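Local coordinates for beta-d-glucoside glucohydrolase (Hypocrea jecorina, PDB 3ZZ1), which probably hydrolyses terminal, non-reducing beta-D-glucosyl residues with release of beta-D-glucose, a step in cellulose breakdown, at residues A[411-414]-A[419-422]; A[468-473]-A[494-499]; A[525-530]-A[632-637]; A[694-697]-A[703-706]. All blocks are in the same frame, centred on the assembly; numbering follows the deposited sequence.

Interaction 1. Residues A[411-414]-A[419-422]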
loop_
_atom_site.group_PDB
_atom_site.type_symbol
_atom_site.label_atom_id
_atom_site.label_comp_id
_atom_site.label_asym_id
_atom_site.label_seq_id
_atom_site.Cartn_x
_atom_site.Cartn_y
_atom_site.Cartn_z
ATOM N N THR A 411 19.090 30.199 -6.241
ATOM C CA THR A 411 20.375 29.643 -6.652
ATOM C C THR A 411 20.343 28.116 -6.590
ATOM O O THR A 411 20.023 27.527 -5.553
ATOM C CB THR A 411 21.545 30.205 -5.816
ATOM O OG1 THR A 411 21.522 31.639 -5.862
ATOM C CG2 THR A 411 22.877 29.719 -6.365
ATOM N N LEU A 412 20.681 27.488 -7.712
ATOM C CA LEU A 412 20.614 26.038 -7.843
ATOM C C LEU A 412 21.990 25.371 -7.868
ATOM O O LEU A 412 22.871 25.755 -8.647
ATOM C CB LEU A 412 19.826 25.657 -9.105
ATOM C CG LEU A 412 19.781 24.171 -9.481
ATOM C CD1 LEU A 412 18.984 23.366 -8.458
ATOM C CD2 LEU A 412 19.223 23.974 -10.890
ATOM N N SER A 413 22.157 24.377 -7.002
ATOM C CA SER A 413 23.260 23.434 -7.092
ATOM C C SER A 413 22.642 22.067 -7.364
ATOM O O SER A 413 22.193 21.378 -6.439
ATOM C CB SER A 413 24.065 23.416 -5.794
ATOM O OG SER A 413 25.172 22.544 -5.908
ATOM N N ASN A 414 22.618 21.681 -8.636
ATOM C CA ASN A 414 21.814 20.542 -9.070
ATOM C C ASN A 414 22.483 19.168 -9.038
ATOM O O ASN A 414 21.997 18.229 -9.660
ATOM C CB ASN A 414 21.184 20.816 -10.451
ATOM C CG ASN A 414 22.210 20.902 -11.583
ATOM O OD1 ASN A 414 21.873 21.328 -12.687
ATOM N ND2 ASN A 414 23.449 20.501 -11.322
ATOM N N SER A 419 30.589 20.615 -1.796
ATOM C CA SER A 419 31.201 21.927 -1.933
ATOM C C SER A 419 30.345 22.860 -2.787
ATOM O O SER A 419 30.236 24.052 -2.493
ATOM C CB SER A 419 32.606 21.796 -2.522
ATOM O OG SER A 419 33.251 23.055 -2.552
ATOM N N SER A 420 29.741 22.309 -3.840
ATOM C CA SER A 420 28.793 23.051 -4.674
ATOM C C SER A 420 27.558 23.464 -3.871
ATOM O O SER A 420 27.098 24.603 -3.968
ATOM C CB SER A 420 28.373 22.226 -5.890
ATOM O OG SER A 420 29.447 22.054 -6.797
ATOM N N GLY A 421 27.039 22.531 -3.074
ATOM C CA GLY A 421 25.907 22.796 -2.191
ATOM C C GLY A 421 26.195 23.880 -1.165
ATOM O O GLY A 421 25.328 24.704 -0.864
ATOM N N ALA A 422 27.413 23.874 -0.627
ATOM C CA ALA A 422 27.853 24.909 0.306
ATOM C C ALA A 422 27.889 26.280 -0.373
ATOM O O ALA A 422 27.351 27.252 0.163
ATOM C CB ALA A 422 29.222 24.561 0.900
#
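Ser413 meets Ser420 and Gly421 by van der Waals packing, and one hydroxyl oxygen does most of the touching. Ser413 OG lies against the first side-chain carbon of Ser420, at 3.2 Å from Ser420 CB, and reaches the peptide that joins Ser420 to Gly421, 3.3 Å from Ser420 C. The torsion behind this places the hydroxyl opposite the backbone nitrogen and beside the carbonyl carbon (chi1 -177°), which carries it out over the helix. The backbone points Ser420 CB at Ser413, and chi1 of -68° swings Ser420 OG to the side of its own nitrogen, which keeps the two oxygens, Ser413 OG and Ser420 OG, 4.4 Å apart.

These residues belong to a beta-alpha-beta crossover of the mixed sheet in the family 3 C-terminal domain. Strand 409-413 is one of the two outermost strands, bonded through the backbone of Ser413 to Val351 and Gly353; the chain then turns into helix 418-425, which leads on to strand 430-437. At the start of the helix, Asn417 OD1 accepts a bond from Ser420 N. Small residues suit such a junction: Ser413 and Gly421 bring strand and helix to 5.6 Å between their CA atoms, and glycine adds no side chain to the approach.

The polar approaches are of a different kind. Dipolar attraction between hydroxyl and peptide may contribute, since Ser413 OG is 3.4 Å from Gly421 N and equally near Ser420 O, but the angles at both are poor, and neither pair counts as a hydrogen bond.

Interaction 2. Residues A[468-473]-A[494-499]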
loop_
_atom_site.group_PDB
_atom_site.type_symbol
_atom_site.label_atom_id
_atom_site.label_comp_id
_atom_site.label_asym_id
_atom_site.label_seq_id
_atom_site.Cartn_x
_atom_site.Cartn_y
_atom_site.Cartn_z
ATOM N N ALA A 468 27.231 19.690 4.836
ATOM C CA ALA A 468 27.966 20.738 4.123
ATOM C C ALA A 468 27.143 22.021 4.002
ATOM O O ALA A 468 27.661 23.124 4.212
ATOM C CB ALA A 468 28.391 20.252 2.760
ATOM N N VAL A 469 25.863 21.868 3.665
ATOM C CA VAL A 469 24.939 22.997 3.565
ATOM C C VAL A 469 24.765 23.683 4.928
ATOM O O VAL A 469 24.684 24.916 4.998
ATOM C CB VAL A 469 23.571 22.567 2.943
ATOM C CG1 VAL A 469 22.535 23.690 3.027
ATOM C CG2 VAL A 469 23.763 22.143 1.493
ATOM N N ALA A 470 24.739 22.888 5.999
ATOM C CA ALA A 470 24.641 23.419 7.366
ATOM C C ALA A 470 25.898 24.192 7.777
ATOM O O ALA A 470 25.830 25.110 8.595
ATOM C CB ALA A 470 24.339 22.309 8.363
ATOM N N GLY A 471 27.039 23.818 7.204
ATOM C CA GLY A 471 28.283 24.564 7.401
ATOM C C GLY A 471 28.261 25.949 6.768
ATOM O O GLY A 471 29.017 26.835 7.174
ATOM N N ALA A 472 27.380 26.141 5.787
ATOM C CA ALA A 472 27.319 27.389 5.024
ATOM C C ALA A 472 26.030 28.197 5.215
ATOM O O ALA A 472 25.914 29.306 4.692
ATOM C CB ALA A 472 27.563 27.112 3.548
ATOM N N ASN A 473 25.070 27.655 5.963
ATOM C CA ASN A 473 23.764 28.304 6.128
ATOM C C ASN A 473 23.075 27.951 7.450
ATOM O O ASN A 473 23.012 26.780 7.830
ATOM C CB ASN A 473 22.852 27.970 4.933
ATOM C CG ASN A 473 21.669 28.917 4.804
ATOM O OD1 ASN A 473 20.782 28.948 5.661
ATOM N ND2 ASN A 473 21.640 29.680 3.716
ATOM N N LEU A 494 22.283 18.599 13.570
ATOM C CA LEU A 494 22.736 19.880 13.041
ATOM C C LEU A 494 21.755 20.980 13.423
ATOM O O LEU A 494 20.613 20.975 12.961
ATOM C CB LEU A 494 22.880 19.817 11.518
ATOM C CG LEU A 494 23.863 18.809 10.924
ATOM C CD1 LEU A 494 23.490 18.520 9.474
ATOM C CD2 LEU A 494 25.297 19.309 11.026
ATOM N N PRO A 495 22.195 21.928 14.269
ATOM C CA PRO A 495 21.323 23.010 14.745
ATOM C C PRO A 495 20.795 23.906 13.622
ATOM O O PRO A 495 19.781 24.584 13.801
ATOM C CB PRO A 495 22.236 23.816 15.682
ATOM C CG PRO A 495 23.351 22.895 16.026
ATOM C CD PRO A 495 23.557 22.044 14.818
ATOM N N GLN A 496 21.479 23.892 12.480
ATOM C CA GLN A 496 21.109 24.697 11.316
ATOM C C GLN A 496 19.882 24.145 10.570
ATOM O O GLN A 496 19.159 24.901 9.903
ATOM C CB GLN A 496 22.295 24.823 10.354
ATOM C CG GLN A 496 23.499 25.576 10.921
ATOM C CD GLN A 496 24.445 24.691 11.728
ATOM O OE1 GLN A 496 24.280 23.466 11.805
ATOM N NE2 GLN A 496 25.448 25.315 12.333
ATOM N N VAL A 497 19.661 22.834 10.677
ATOM C CA VAL A 497 18.484 22.189 10.096
ATOM C C VAL A 497 17.258 22.574 10.921
ATOM O O VAL A 497 17.070 22.090 12.043
ATOM C CB VAL A 497 18.642 20.645 10.030
ATOM C CG1 VAL A 497 17.335 19.971 9.585
ATOM C CG2 VAL A 497 19.772 20.268 9.091
ATOM N N LYS A 498 16.434 23.456 10.358
ATOM C CA LYS A 498 15.277 23.998 11.068
ATOM C C LYS A 498 13.980 23.295 10.690
ATOM O O LYS A 498 13.051 23.231 11.494
ATOM C CB LYS A 498 15.148 25.506 10.820
ATOM C CG LYS A 498 16.335 26.328 11.309
ATOM C CD LYS A 498 16.346 26.479 12.830
ATOM C CE LYS A 498 17.636 27.147 13.301
ATOM N NZ LYS A 498 18.071 28.232 12.368
ATOM N N ALA A 499 13.916 22.779 9.463
ATOM C CA ALA A 499 12.732 22.057 8.997
ATOM C C ALA A 499 13.084 20.765 8.280
ATOM O O ALA A 499 14.049 20.712 7.514
ATOM C CB ALA A 499 11.883 22.935 8.104
#
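Ala470 and Gln496 bring their CA atoms to 5.5 Å where the closing part of helix 462-472 passes a type I beta turn, Leu494 to Val497, held by the bond from Val497 N to Leu494 O and leading into strand 497-502. The methyl of Ala470 points at the turn and is the hub of the contact. Leu494 CD1 comes to 4.0 Å from Ala470 CB. Alanine suits this place because a single methyl permits the close approach, while branched leucine brings both CD1 and CD2 against that methyl and also meets Val466 and Gln467 of the same helix.

Gln496 meets the helix alongside, through its aliphatic part. Its chi1 of -64° puts CG 3.3 Å from Ala470 O; the bend at chi2 (85°) then folds the amide back over Ala470, with Gln496 OE1 3.6 Å from Ala470 CB. Gln496 CB lies 3.3 Å from Asn473 O. The side chain of Asn473 is engaged elsewhere, with OD1 on Asn475 N and ND2 on the carbonyls of Ala425 and Lys428, bonds that probably steady the chain around Asn473. Replacing Gln496 by a glycine would probably open a gap beside Ala470 and strip the two carbonyls of Ala470 and Asn473 of their aliphatic cover.

Since the amide of Gln496 makes no hydrogen bond to the helix segment, the join rests on dispersion and on weakly polar meetings of carbon with carbonyl oxygen, and so on shape more than on bond direction.

Interaction 3. Residues A[525-530]-A[632-637]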
loop_
_atom_site.group_PDB
_atom_site.type_symbol
_atom_site.label_atom_id
_atom_site.label_comp_id
_atom_site.label_asym_id
_atom_site.label_seq_id
_atom_site.Cartn_x
_atom_site.Cartn_y
_atom_site.Cartn_z
ATOM N N SER A 525 -0.591 17.881 6.333
ATOM C CA SER A 525 -1.592 17.146 7.100
ATOM C C SER A 525 -1.375 15.632 7.054
ATOM O O SER A 525 -2.168 14.864 7.604
ATOM C CB SER A 525 -2.994 17.496 6.590
ATOM O OG SER A 525 -3.149 17.069 5.252
ATOM N N GLY A 526 -0.306 15.207 6.388
ATOM C CA GLY A 526 0.055 13.798 6.349
ATOM C C GLY A 526 0.664 13.352 7.663
ATOM O O GLY A 526 1.243 14.155 8.401
ATOM N N LYS A 527 0.528 12.064 7.957
ATOM C CA LYS A 527 1.083 11.491 9.175
ATOM C C LYS A 527 1.724 10.155 8.831
ATOM O O LYS A 527 1.245 9.453 7.933
ATOM C CB LYS A 527 0.002 11.372 10.258
ATOM C CG LYS A 527 -0.447 12.751 10.786
ATOM C CD LYS A 527 -1.298 12.698 12.040
ATOM C CE LYS A 527 -1.479 14.102 12.604
ATOM N NZ LYS A 527 -2.481 14.153 13.686
ATOM N N LEU A 528 2.819 9.824 9.515
ATOM C CA LEU A 528 3.613 8.635 9.183
ATOM C C LEU A 528 2.808 7.347 9.259
ATOM O O LEU A 528 1.934 7.194 10.116
ATOM C CB LEU A 528 4.848 8.518 10.081
ATOM C CG LEU A 528 5.958 9.570 9.959
ATOM C CD1 LEU A 528 6.978 9.354 11.058
ATOM C CD2 LEU A 528 6.634 9.537 8.594
ATOM N N VAL A 529 3.104 6.435 8.338
ATOM C CA VAL A 529 2.473 5.122 8.315
ATOM C C VAL A 529 3.507 4.045 8.636
ATOM O O VAL A 529 3.261 2.852 8.464
ATOM C CB VAL A 529 1.742 4.841 6.966
ATOM C CG1 VAL A 529 0.585 5.813 6.773
ATOM C CG2 VAL A 529 2.708 4.904 5.780
ATOM N N TYR A 530 4.677 4.493 9.086
ATOM C CA TYR A 530 5.704 3.629 9.671
ATOM C C TYR A 530 6.491 4.415 10.719
ATOM O O TYR A 530 6.374 5.641 10.792
ATOM C CB TYR A 530 6.640 3.041 8.600
ATOM C CG TYR A 530 7.081 4.004 7.521
ATOM C CD1 TYR A 530 8.018 5.007 7.784
ATOM C CD2 TYR A 530 6.575 3.899 6.226
ATOM C CE1 TYR A 530 8.428 5.887 6.786
ATOM C CE2 TYR A 530 6.973 4.774 5.226
ATOM C CZ TYR A 530 7.901 5.763 5.511
ATOM O OH TYR A 530 8.297 6.626 4.514
ATOM N N VAL A 632 -5.494 14.668 11.500
ATOM C CA VAL A 632 -5.764 13.234 11.482
ATOM C C VAL A 632 -5.859 12.724 12.919
ATOM O O VAL A 632 -4.847 12.608 13.613
ATOM C CB VAL A 632 -4.682 12.452 10.693
ATOM C CG1 VAL A 632 -4.968 10.951 10.712
ATOM C CG2 VAL A 632 -4.596 12.957 9.265
ATOM N N ALA A 633 -7.082 12.446 13.362
ATOM C CA ALA A 633 -7.324 11.881 14.684
ATOM C C ALA A 633 -7.290 10.364 14.606
ATOM O O ALA A 633 -7.866 9.765 13.693
ATOM C CB ALA A 633 -8.664 12.345 15.223
ATOM N N GLN A 634 -6.621 9.749 15.573
ATOM C CA GLN A 634 -6.418 8.305 15.567
ATOM C C GLN A 634 -6.999 7.653 16.818
ATOM O O GLN A 634 -6.861 8.180 17.925
ATOM C CB GLN A 634 -4.925 7.987 15.437
ATOM C CG GLN A 634 -4.323 8.412 14.101
ATOM C CD GLN A 634 -2.850 8.767 14.190
ATOM O OE1 GLN A 634 -2.056 8.034 14.765
ATOM N NE2 GLN A 634 -2.480 9.897 13.601
ATOM N N LEU A 635 -7.670 6.518 16.624
ATOM C CA LEU A 635 -8.146 5.699 17.734
ATOM C C LEU A 635 -7.224 4.503 17.922
ATOM O O LEU A 635 -6.942 3.769 16.970
ATOM C CB LEU A 635 -9.588 5.233 17.492
ATOM C CG LEU A 635 -10.169 4.106 18.361
ATOM C CD1 LEU A 635 -10.320 4.535 19.805
ATOM C CD2 LEU A 635 -11.500 3.623 17.822
ATOM N N TYR A 636 -6.752 4.319 19.152
ATOM C CA TYR A 636 -5.956 3.147 19.516
ATOM C C TYR A 636 -6.648 2.372 20.625
ATOM O O TYR A 636 -7.104 2.955 21.618
ATOM C CB TYR A 636 -4.524 3.539 19.912
ATOM C CG TYR A 636 -3.718 4.100 18.752
ATOM C CD1 TYR A 636 -2.964 3.262 17.929
ATOM C CD2 TYR A 636 -3.720 5.468 18.472
ATOM C CE1 TYR A 636 -2.230 3.771 16.857
ATOM C CE2 TYR A 636 -2.990 5.986 17.410
ATOM C CZ TYR A 636 -2.250 5.136 16.603
ATOM O OH TYR A 636 -1.526 5.652 15.546
ATOM N N ILE A 637 -6.750 1.060 20.437
ATOM C CA ILE A 637 -7.410 0.208 21.417
ATOM C C ILE A 637 -6.402 -0.702 22.127
ATOM O O ILE A 637 -5.497 -1.265 21.503
ATOM C CB ILE A 637 -8.599 -0.585 20.793
ATOM C CG1 ILE A 637 -9.639 0.382 20.209
ATOM C CG2 ILE A 637 -9.262 -1.498 21.828
ATOM C CD1 ILE A 637 -10.909 -0.283 19.675
HETATM O O HOH W 1 -2.927 15.978 9.888
#
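Lys527 supplies the direct polar link to the strand: its NZ donates to Val632 O over 2.8 Å, tilted 25° from the carbonyl plane. The same ammonium group forms a salt bridge with Glu631 and a bond to Ala699 O, so three oxygens surround a buried charge. A long side chain, extended beyond CG, suits this reach from one domain to the other.

A second, indirect link runs through a water that donates to Ser525 O at 2.7 Å and accepts a weak bond from Val632 N. The ammonium group and, weakly, the water thus engage both polar backbone atoms of Val632.

The contact is a domain interface. Residues 525-530 form a loop of the family 3 C-terminal domain, whereas 632-637 run along a strand of the antiparallel sheet in the fibronectin type III-like domain; Trp85 touches Val632 as well.

Van der Waals contacts fill in around the bonds. The methylenes of Lys527 run alongside Val632 in the opposite sense, Lys527 CD lying 3.7 Å from Val632 CB, and a methyl meets a carbonyl oxygen where Val632 CG2 rests 3.5 Å from Ser525 O.

Within the strand, Gln634 is held at both ends of its amide. Tyr636 OH donates to Gln634 OE1 at 2.6 Å, in the carbonyl plane, while NE2 bonds to Gly574 O; thus fixed in rotation, the amide presents NE2 to Lys527 CD at 3.4 Å.

Interaction 4. Residues A[694-697]-A[703-706]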
loop_
_atom_site.group_PDB
_atom_site.type_symbol
_atom_site.label_atom_id
_atom_site.label_comp_id
_atom_site.label_asym_id
_atom_site.label_seq_id
_atom_site.Cartn_x
_atom_site.Cartn_y
_atom_site.Cartn_z
ATOM N N GLY A 694 -9.103 -0.591 26.711
ATOM C CA GLY A 694 -8.580 0.771 26.762
ATOM C C GLY A 694 -8.885 1.520 25.474
ATOM O O GLY A 694 -8.620 1.020 24.377
ATOM N N ILE A 695 -9.456 2.714 25.609
ATOM C CA ILE A 695 -9.758 3.561 24.457
ATOM C C ILE A 695 -8.848 4.786 24.492
ATOM O O ILE A 695 -8.876 5.563 25.446
ATOM C CB ILE A 695 -11.256 3.965 24.429
ATOM C CG1 ILE A 695 -12.157 2.716 24.393
ATOM C CG2 ILE A 695 -11.560 4.924 23.271
ATOM C CD1 ILE A 695 -11.917 1.775 23.209
ATOM N N SER A 696 -8.028 4.934 23.455
ATOM C CA SER A 696 -7.053 6.019 23.380
ATOM C C SER A 696 -7.178 6.775 22.066
ATOM O O SER A 696 -7.036 6.192 20.987
ATOM C CB SER A 696 -5.633 5.476 23.544
ATOM O OG SER A 696 -5.432 4.976 24.856
ATOM N N VAL A 697 -7.457 8.072 22.164
ATOM C CA VAL A 697 -7.584 8.927 20.990
ATOM C C VAL A 697 -6.558 10.057 21.058
ATOM O O VAL A 697 -6.366 10.672 22.107
ATOM C CB VAL A 697 -9.028 9.502 20.832
ATOM C CG1 VAL A 697 -9.096 10.503 19.682
ATOM C CG2 VAL A 697 -10.044 8.384 20.612
ATOM N N ASP A 703 1.117 10.486 21.011
ATOM C CA ASP A 703 0.444 11.731 21.396
ATOM C C ASP A 703 -1.044 11.482 21.668
ATOM O O ASP A 703 -1.913 11.928 20.912
ATOM C CB ASP A 703 0.627 12.787 20.293
ATOM C CG ASP A 703 0.317 14.210 20.759
ATOM O OD1 ASP A 703 -0.129 14.411 21.911
ATOM O OD2 ASP A 703 0.528 15.138 19.946
ATOM N N ILE A 704 -1.322 10.763 22.753
ATOM C CA ILE A 704 -2.693 10.480 23.163
ATOM C C ILE A 704 -3.249 11.670 23.951
ATOM O O ILE A 704 -2.657 12.103 24.939
ATOM C CB ILE A 704 -2.800 9.165 23.990
ATOM C CG1 ILE A 704 -2.188 7.978 23.225
ATOM C CG2 ILE A 704 -4.262 8.873 24.381
ATOM C CD1 ILE A 704 -2.879 7.616 21.909
ATOM N N ARG A 705 -4.379 12.192 23.487
ATOM C CA ARG A 705 -5.000 13.377 24.076
ATOM C C ARG A 705 -6.069 13.011 25.093
ATOM O O ARG A 705 -6.195 13.665 26.128
ATOM C CB ARG A 705 -5.611 14.261 22.982
ATOM C CG ARG A 705 -4.623 14.728 21.924
ATOM C CD ARG A 705 -3.566 15.654 22.514
ATOM N NE ARG A 705 -2.528 15.970 21.537
ATOM C CZ ARG A 705 -2.619 16.937 20.630
ATOM N NH1 ARG A 705 -3.705 17.696 20.570
ATOM N NH2 ARG A 705 -1.624 17.142 19.781
ATOM N N LEU A 706 -6.841 11.970 24.792
ATOM C CA LEU A 706 -7.950 11.557 25.648
ATOM C C LEU A 706 -8.033 10.042 25.746
ATOM O O LEU A 706 -7.699 9.336 24.794
ATOM C CB LEU A 706 -9.274 12.101 25.106
ATOM C CG LEU A 706 -9.512 13.610 25.004
ATOM C CD1 LEU A 706 -10.733 13.843 24.129
ATOM C CD2 LEU A 706 -9.688 14.273 26.373
#
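Val697 pairs with Leu706 as an antiparallel hydrogen-bonded pair, their CA atoms 5.4 Å apart, in the hairpin of strands 691-698 and 704-712. Val697 N donates to Leu706 O at 2.9 Å, and Leu706 N returns a bond to Val697 O, both almost straight. Arg705 N also donates to Val697 O, at 2.9 Å but more bent (145°), so that Arg705 and Leu706 face one residue: a classic beta bulge. The short segments run at 109° to each other.

Val697 and Leu706 share a face of the sheet, where both meet Tyr584 and Val619, and their branched apolar side chains suit the fibronectin type III-like interior. Ile704 sets CG2 3.8 Å from Ser696 CB and 3.6 Å from Val697 O.

The chain of Arg705 bends at chi2 (-65°), which brings its guanidinium back side-on to Asp703: NE to OD1 and NH2 to OD2, each at 2.9 Å, the oxygens in the guanidinium plane but met from above the carboxylate plane. A leucine in place of Arg705 would probably leave Asp703 without its counter-charge and Phe582 O without the bond from NH1.

Since Val697 O takes two backbone donors, the bulge probably depends little on side-chain identity.

In the fold
Interactions 1 and 2 reach the same mixed sheet of the C-terminal domain and touch, Ala422 O lying 3.4 Å from Ala472 CB where helices 418-425 and 462-472 pack. Both join helix to strand or turn by packing, without a hydrogen bond between segments, the first, buried, through serine and glycine, the second, partly buried, through an alanine methyl against leucine and glutamine. Interactions 3 and 4 share the antiparallel sheet: strands 629-638 and 691-698 are neighbours, with a probable hydrogen bond from Tyr636 N to Ser696 O. Interaction 3 is buried between domains and uses charge and water; interaction 4, nearer the surface, relies on backbone pairing. The nearest atoms of interactions 2 and 3 are about 13 Å apart.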